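PDB 7RAG: germination-specific N-acetylmuramoyl-L-alanine amidase, Autolysin from Clostridioides difficile, which probably hydrolyses the amide bond between N-acetylmuramic acid and L-alanine in peptidoglycan with a bound zinc ion, and forms a complex with the lipoprotein GerS. Local coordinates for residues F124-K127 / D131-E134; D159-L164 / S171-C176; Y119-F124 / E141-V146. One frame throughout, in Å; residues are numbered along the deposited sequence.

Contact 1: residues F124-K127 / D131-E134; sequences FYPK and DSKE
Tyr125 and Lys133 form a CH-pi contact where the end of strand 122-126 meets the first turns of helix 130-147, the helix that leads to strand 156-158 in a beta-alpha-beta unit. Lys133 CG stands 3.6 Å from the centroid of the Tyr125 ring and only 17° off its normal, placing it over the face, somewhat toward the rim. The two side chains run side by side in the same direction. With CG of Lys133 anti to its backbone N (chi1 -165°), the aliphatic chain follows the ring outward, and CD reaches Tyr125 OH at 3.4 Å. The bend at chi3 (70°) then turns the ammonium end from the ring, where NZ bonds to Gln130 OE1. Beside this pair, Pro126 CD packs on Ser132 CB at 3.6 Å. Ser132 OG is engaged separately, accepting a hydrogen bond from the backbone N of Ser171 on the neighbouring strand. The junction is therefore mainly apolar and CH-pi in character, without a direct hydrogen bond between the two segments, the lysine contributing its methylene chain to the tyrosine and its charged end to the helix start.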
# COMPACT_ATOMS: atom_id res chain seq x y z
N PHE B 124 29.57 -7.93 7.12
CA PHE B 124 30.52 -7.27 7.99
C PHE B 124 30.52 -5.79 7.66
O PHE B 124 30.20 -5.38 6.54
CB PHE B 124 31.95 -7.82 7.84
CG PHE B 124 32.06 -9.31 7.91
CD1 PHE B 124 32.35 -9.94 9.10
CD2 PHE B 124 31.93 -10.08 6.77
CE1 PHE B 124 32.48 -11.32 9.16
CE2 PHE B 124 32.06 -11.45 6.83
CZ PHE B 124 32.34 -12.07 8.01
N TYR B 125 30.93 -5.00 8.64
CA TYR B 125 31.05 -3.56 8.55
C TYR B 125 32.32 -3.15 9.28
O TYR B 125 32.75 -3.84 10.21
CB TYR B 125 29.84 -2.85 9.18
CG TYR B 125 29.74 -3.03 10.69
CD1 TYR B 125 30.26 -2.08 11.56
CD2 TYR B 125 29.13 -4.17 11.23
CE1 TYR B 125 30.18 -2.24 12.92
CE2 TYR B 125 29.05 -4.35 12.59
CZ TYR B 125 29.57 -3.37 13.43
OH TYR B 125 29.49 -3.53 14.79
N PRO B 126 32.95 -2.04 8.88
CA PRO B 126 34.18 -1.63 9.55
C PRO B 126 33.89 -1.18 10.97
O PRO B 126 32.96 -0.40 11.21
CB PRO B 126 34.67 -0.46 8.69
CG PRO B 126 33.42 0.12 8.12
CD PRO B 126 32.49 -1.04 7.91
N LYS B 127 34.71 -1.64 11.92
CA LYS B 127 34.48 -1.37 13.34
C LYS B 127 34.17 0.11 13.57
O LYS B 127 34.77 0.98 12.94
CB LYS B 127 35.71 -1.79 14.15
CG LYS B 127 35.52 -1.66 15.66
CD LYS B 127 36.77 -2.10 16.45
CE LYS B 127 37.82 -0.99 16.56
NZ LYS B 127 38.24 -0.73 17.98
N ASP B 131 26.91 4.24 10.36
CA ASP B 131 26.18 4.15 9.11
C ASP B 131 26.39 2.79 8.46
O ASP B 131 25.43 2.14 8.03
CB ASP B 131 26.61 5.28 8.16
CG ASP B 131 28.15 5.41 8.03
OD1 ASP B 131 28.87 5.11 9.03
OD2 ASP B 131 28.66 5.82 6.94
N SER B 132 27.63 2.32 8.43
CA SER B 132 27.92 1.04 7.81
C SER B 132 27.29 -0.10 8.58
O SER B 132 26.84 -1.08 7.99
CB SER B 132 29.43 0.84 7.68
OG SER B 132 29.98 1.89 6.90
N LYS B 133 27.23 0.01 9.92
CA LYS B 133 26.56 -1.01 10.71
C LYS B 133 25.07 -1.06 10.37
O LYS B 133 24.50 -2.14 10.19
CB LYS B 133 26.78 -0.76 12.20
CG LYS B 133 26.43 -1.99 13.06
CD LYS B 133 26.64 -1.75 14.56
CE LYS B 133 25.59 -0.78 15.10
NZ LYS B 133 25.93 -0.17 16.42
N GLU B 134 24.43 0.11 10.24
CA GLU B 134 23.03 0.12 9.85
C GLU B 134 22.83 -0.54 8.49
O GLU B 134 21.93 -1.38 8.32
CB GLU B 134 22.49 1.56 9.81
CG GLU B 134 22.57 2.32 11.11
CD GLU B 134 22.18 3.80 10.96
OE1 GLU B 134 21.73 4.20 9.84
OE2 GLU B 134 22.33 4.55 11.96

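Contact 2: residues D159-L164 / S171-C176; sequences DDIYLL and SVLIEC
Leu164 meets Ser171, Val172 and Leu173 where a 3-10 turn, residues 162-164, packs against strand 171-178 in the mixed beta-sheet of the Amidase_3 fold. The turn is closed by a backbone hydrogen bond from Leu164 N to Ile161 O of 3.0 Å, a three-residue spacing that matches its 3-10 class. From this turn the Leu164 side chain can be followed outward. CB rests beside Pro126, on the adjacent strand 122-126. CG, anti to the carbonyl carbon (chi1 -56°), serves as the branch point and sends its two methyls to different targets. CD2 lies against backbone more than side chain: Val172 C is 3.7 Å from CD2, and Ser171 CB lies 3.8 Å from the same methyl. Its contacts thus spread along the start of the strand. CD1 takes the other direction, reaching Leu173 CB at 4.0 Å, and the two leucine side chains cross at about a right angle. Ile161 supplies the second apolar approach, toward the far end of Leu173.

Leu173 also touches the zinc ligand His109. Its side chain comes within about 3 Å of that of His109, nearest atoms, and about 7 Å from the zinc ion itself, consistent with a second-shell place at the metal site. Ser171 has its hydroxyl occupied elsewhere, by Ile169 O and Asn167 ND2, both in the connection between the segments, while its CB, together with the backbone C, meets the Leu164 methyl CD2. No hydrogen bond spans the two segments; the interface rests on methyl contacts, and one of them, Ile161 CD1 to Leu173 CD2, is a looser 4.3 Å.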
# COMPACT_ATOMS: atom_id res chain seq x y z
N ASP B 159 38.11 -5.05 11.59
CA ASP B 159 39.08 -3.96 11.54
C ASP B 159 40.31 -4.37 10.76
O ASP B 159 41.33 -3.67 10.83
CB ASP B 159 39.47 -3.54 12.95
CG ASP B 159 39.96 -4.71 13.77
OD1 ASP B 159 39.87 -5.85 13.26
OD2 ASP B 159 40.42 -4.49 14.92
N ASP B 160 40.26 -5.50 10.05
CA ASP B 160 41.36 -6.05 9.28
C ASP B 160 41.07 -6.13 7.78
O ASP B 160 41.88 -6.70 7.04
CB ASP B 160 41.73 -7.44 9.81
CG ASP B 160 40.59 -8.44 9.66
OD1 ASP B 160 39.41 -8.02 9.50
OD2 ASP B 160 40.86 -9.66 9.68
N ILE B 161 39.94 -5.60 7.32
CA ILE B 161 39.65 -5.51 5.89
C ILE B 161 40.07 -4.13 5.42
O ILE B 161 39.37 -3.14 5.67
CB ILE B 161 38.17 -5.76 5.58
CG1 ILE B 161 37.63 -7.00 6.29
CG2 ILE B 161 38.01 -5.84 4.09
CD1 ILE B 161 38.02 -8.31 5.67
N TYR B 162 41.18 -4.06 4.69
CA TYR B 162 41.69 -2.78 4.19
C TYR B 162 40.63 -1.99 3.45
O TYR B 162 40.43 -0.80 3.70
CB TYR B 162 42.90 -3.04 3.28
CG TYR B 162 43.48 -1.79 2.68
CD1 TYR B 162 43.84 -0.72 3.48
CD2 TYR B 162 43.67 -1.67 1.32
CE1 TYR B 162 44.38 0.43 2.94
CE2 TYR B 162 44.21 -0.52 0.77
CZ TYR B 162 44.57 0.53 1.58
OH TYR B 162 45.10 1.68 1.04
N LEU B 163 39.92 -2.63 2.53
CA LEU B 163 38.98 -1.87 1.71
C LEU B 163 37.82 -1.29 2.50
O LEU B 163 37.13 -0.42 1.98
CB LEU B 163 38.45 -2.74 0.57
CG LEU B 163 39.52 -3.24 -0.42
CD1 LEU B 163 38.87 -4.03 -1.52
CD2 LEU B 163 40.30 -2.08 -1.01
N LEU B 164 37.57 -1.72 3.74
CA LEU B 164 36.53 -1.09 4.54
C LEU B 164 37.04 0.00 5.48
O LEU B 164 36.21 0.75 6.02
CB LEU B 164 35.77 -2.12 5.37
CG LEU B 164 35.13 -3.29 4.65
CD1 LEU B 164 34.58 -4.25 5.69
CD2 LEU B 164 34.04 -2.81 3.73
N SER B 171 30.18 1.40 4.16
CA SER B 171 31.00 0.38 3.53
C SER B 171 30.71 -0.96 4.19
O SER B 171 30.77 -1.06 5.41
CB SER B 171 32.49 0.71 3.66
OG SER B 171 32.79 1.93 3.02
N VAL B 172 30.40 -1.98 3.39
CA VAL B 172 30.10 -3.30 3.93
C VAL B 172 30.72 -4.37 3.06
O VAL B 172 30.90 -4.20 1.84
CB VAL B 172 28.59 -3.56 4.05
CG1 VAL B 172 27.92 -2.47 4.87
CG2 VAL B 172 27.97 -3.65 2.67
N LEU B 173 31.06 -5.48 3.69
CA LEU B 173 31.51 -6.68 3.01
C LEU B 173 30.45 -7.76 3.21
O LEU B 173 29.93 -7.92 4.31
CB LEU B 173 32.84 -7.17 3.57
CG LEU B 173 33.28 -8.55 3.05
CD1 LEU B 173 34.03 -8.33 1.79
CD2 LEU B 173 34.15 -9.32 4.06
N ILE B 174 30.13 -8.49 2.14
CA ILE B 174 29.18 -9.58 2.23
C ILE B 174 29.86 -10.87 1.80
O ILE B 174 30.29 -10.99 0.65
CB ILE B 174 27.94 -9.33 1.37
CG1 ILE B 174 27.43 -7.91 1.59
CG2 ILE B 174 26.85 -10.32 1.72
CD1 ILE B 174 26.20 -7.63 0.85
N GLU B 175 29.94 -11.83 2.72
CA GLU B 175 30.39 -13.18 2.43
C GLU B 175 29.14 -14.03 2.21
O GLU B 175 28.46 -14.39 3.18
CB GLU B 175 31.25 -13.74 3.55
CG GLU B 175 32.55 -13.01 3.63
CD GLU B 175 33.54 -13.67 4.56
OE1 GLU B 175 33.15 -14.64 5.26
OE2 GLU B 175 34.70 -13.19 4.57
N CYS B 176 28.87 -14.35 0.96
CA CYS B 176 27.55 -14.82 0.57
C CYS B 176 27.25 -16.23 1.04
O CYS B 176 26.08 -16.56 1.21
CB CYS B 176 27.41 -14.70 -0.95
SG CYS B 176 27.67 -13.00 -1.46

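Contact 3: residues Y119-F124 / E141-V146; sequences YGAQTF and EELKRV
Leu143 touches both Ala121 and Thr123 through a single methyl, CD1. Ala121 CB is 3.7 Å from Leu143 CD1, and Thr123 OG1 approaches the same methyl at 3.7 Å. Leu143 has CG anti to the carbonyl carbon (chi1 -69°) and an extended chi2 of 172°, which carries CD1 from the helix toward the sheet. The CB bonds of Ala121 and Thr123 both point toward the helix while that of Gln122 between them points away, as expected of a chain in or entering a strand.

The next shell fixes these partners. Thr123 OG1 touches the methyl but spends its polarity on Gln140 OE1, one turn earlier on the same helix, and Gln140 NE2 bonds to Ala121 O, so that one glutamine bridges the two residues that receive Leu143. On the other side of the strand, Gln122 NE2 donates to Thr123 O at 2.9 Å with a nearly straight N-H...O angle of 168°, the acceptor lying in the amide plane. Leu143 is backed in turn by Ile174 on strand 171-178 and Ala200 on helix 191-211.

Farther out, Arg145 NH2 forms a salt bridge with Glu142 OE1 of 2.6 Å, the carboxylate oxygen lying in the guanidinium plane; Arg145 NE adds a weak bond to the same oxygen. NH1 forms a salt bridge with Asp85 of the lipoprotein chain, while Val146 packs on Ile83 of that chain. The helix therefore presents Leu143 to the sheet and Arg145 and Val146 to the partner protein. The inner contact is the strand-to-helix packing of a beta-alpha-beta unit, here built from strand 122-126, helix 130-147 and strand 156-158.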
# COMPACT_ATOMS: atom_id res chain seq x y z
N TYR B 119 27.70 -22.75 7.50
CA TYR B 119 26.97 -22.25 6.35
C TYR B 119 26.29 -20.93 6.71
O TYR B 119 26.15 -20.58 7.88
CB TYR B 119 25.93 -23.26 5.85
CG TYR B 119 24.73 -23.36 6.77
CD1 TYR B 119 23.50 -22.81 6.42
CD2 TYR B 119 24.84 -23.99 8.01
CE1 TYR B 119 22.40 -22.90 7.27
CE2 TYR B 119 23.75 -24.07 8.86
CZ TYR B 119 22.54 -23.53 8.49
OH TYR B 119 21.47 -23.62 9.35
N GLY B 120 25.86 -20.21 5.67
CA GLY B 120 25.13 -18.96 5.83
C GLY B 120 25.81 -17.75 5.22
O GLY B 120 27.04 -17.68 5.16
N ALA B 121 25.01 -16.80 4.76
CA ALA B 121 25.53 -15.50 4.36
C ALA B 121 25.82 -14.66 5.60
O ALA B 121 25.05 -14.66 6.57
CB ALA B 121 24.54 -14.77 3.46
N GLN B 122 26.94 -13.95 5.56
CA GLN B 122 27.38 -13.15 6.68
C GLN B 122 27.81 -11.77 6.18
O GLN B 122 28.58 -11.67 5.23
CB GLN B 122 28.54 -13.84 7.39
CG GLN B 122 29.17 -12.99 8.48
CD GLN B 122 28.27 -12.87 9.67
OE1 GLN B 122 27.88 -13.88 10.26
NE2 GLN B 122 27.90 -11.64 10.02
N THR B 123 27.32 -10.72 6.82
CA THR B 123 27.72 -9.36 6.49
C THR B 123 28.67 -8.79 7.55
O THR B 123 28.60 -9.15 8.73
CB THR B 123 26.50 -8.46 6.34
OG1 THR B 123 25.45 -9.21 5.73
CG2 THR B 123 26.81 -7.28 5.44
N PHE B 124 29.57 -7.93 7.12
CA PHE B 124 30.52 -7.27 7.99
C PHE B 124 30.52 -5.79 7.66
O PHE B 124 30.20 -5.38 6.54
CB PHE B 124 31.95 -7.82 7.84
CG PHE B 124 32.06 -9.31 7.91
CD1 PHE B 124 32.35 -9.94 9.10
CD2 PHE B 124 31.93 -10.08 6.77
CE1 PHE B 124 32.48 -11.32 9.16
CE2 PHE B 124 32.06 -11.45 6.83
CZ PHE B 124 32.34 -12.07 8.01
N GLU B 141 19.38 -8.63 7.33
CA GLU B 141 17.95 -8.93 7.46
C GLU B 141 17.36 -9.42 6.13
O GLU B 141 16.60 -10.39 6.11
CB GLU B 141 17.19 -7.69 7.94
CG GLU B 141 16.96 -7.63 9.43
CD GLU B 141 16.99 -6.20 9.95
OE1 GLU B 141 16.88 -5.28 9.10
OE2 GLU B 141 17.15 -6.01 11.19
N GLU B 142 17.71 -8.76 5.02
CA GLU B 142 17.19 -9.24 3.73
C GLU B 142 17.80 -10.58 3.33
O GLU B 142 17.12 -11.41 2.72
CB GLU B 142 17.42 -8.21 2.63
CG GLU B 142 16.70 -6.93 2.88
CD GLU B 142 15.26 -7.15 3.26
OE1 GLU B 142 14.53 -7.75 2.45
OE2 GLU B 142 14.87 -6.74 4.37
N LEU B 143 19.07 -10.81 3.63
CA LEU B 143 19.67 -12.10 3.31
C LEU B 143 18.94 -13.21 4.05
O LEU B 143 18.62 -14.26 3.47
CB LEU B 143 21.16 -12.10 3.65
CG LEU B 143 22.10 -11.25 2.79
CD1 LEU B 143 23.50 -11.22 3.38
CD2 LEU B 143 22.15 -11.76 1.38
N LYS B 144 18.61 -12.97 5.33
CA LYS B 144 17.80 -13.91 6.09
C LYS B 144 16.43 -14.10 5.47
O LYS B 144 16.01 -15.23 5.19
CB LYS B 144 17.66 -13.43 7.54
CG LYS B 144 16.99 -14.43 8.47
CD LYS B 144 16.56 -13.80 9.79
CE LYS B 144 15.69 -14.76 10.62
NZ LYS B 144 14.88 -14.10 11.71
N ARG B 145 15.69 -13.01 5.23
CA ARG B 145 14.29 -13.15 4.85
C ARG B 145 14.14 -13.75 3.46
O ARG B 145 13.26 -14.58 3.23
CB ARG B 145 13.57 -11.80 4.89
CG ARG B 145 12.11 -11.87 4.43
CD ARG B 145 11.49 -10.47 4.28
NE ARG B 145 12.19 -9.64 3.30
CZ ARG B 145 11.92 -9.62 1.99
NH1 ARG B 145 10.96 -10.38 1.50
NH2 ARG B 145 12.60 -8.85 1.17
N VAL B 146 15.00 -13.35 2.53
CA VAL B 146 14.88 -13.75 1.14
C VAL B 146 15.59 -15.07 0.87
O VAL B 146 15.05 -15.94 0.18
CB VAL B 146 15.43 -12.62 0.24
CG1 VAL B 146 15.43 -13.06 -1.20
CG2 VAL B 146 14.61 -11.35 0.42

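In the fold
Following the chain, residues 119-124 open contact 3 and run through Phe124 straight into contact 1, which closes first, when the short loop after strand 122-126 brings in residues 131-134. Contact 3 closes a longer loop two to three helical turns later, at 141-146, so contact 1 nests within it, and both fasten helix 130-147 to the same strand, near its two ends. Contact 2 comes afterwards in series, folding the segment past strand 156-158 back onto strand 171-178. That strand is antiparallel to 122-126 and joins all three contacts: Phe124 N probably donates a hydrogen bond to Leu173 O (2.8 Å), and Glu175 N to Gln122 O (2.9 Å).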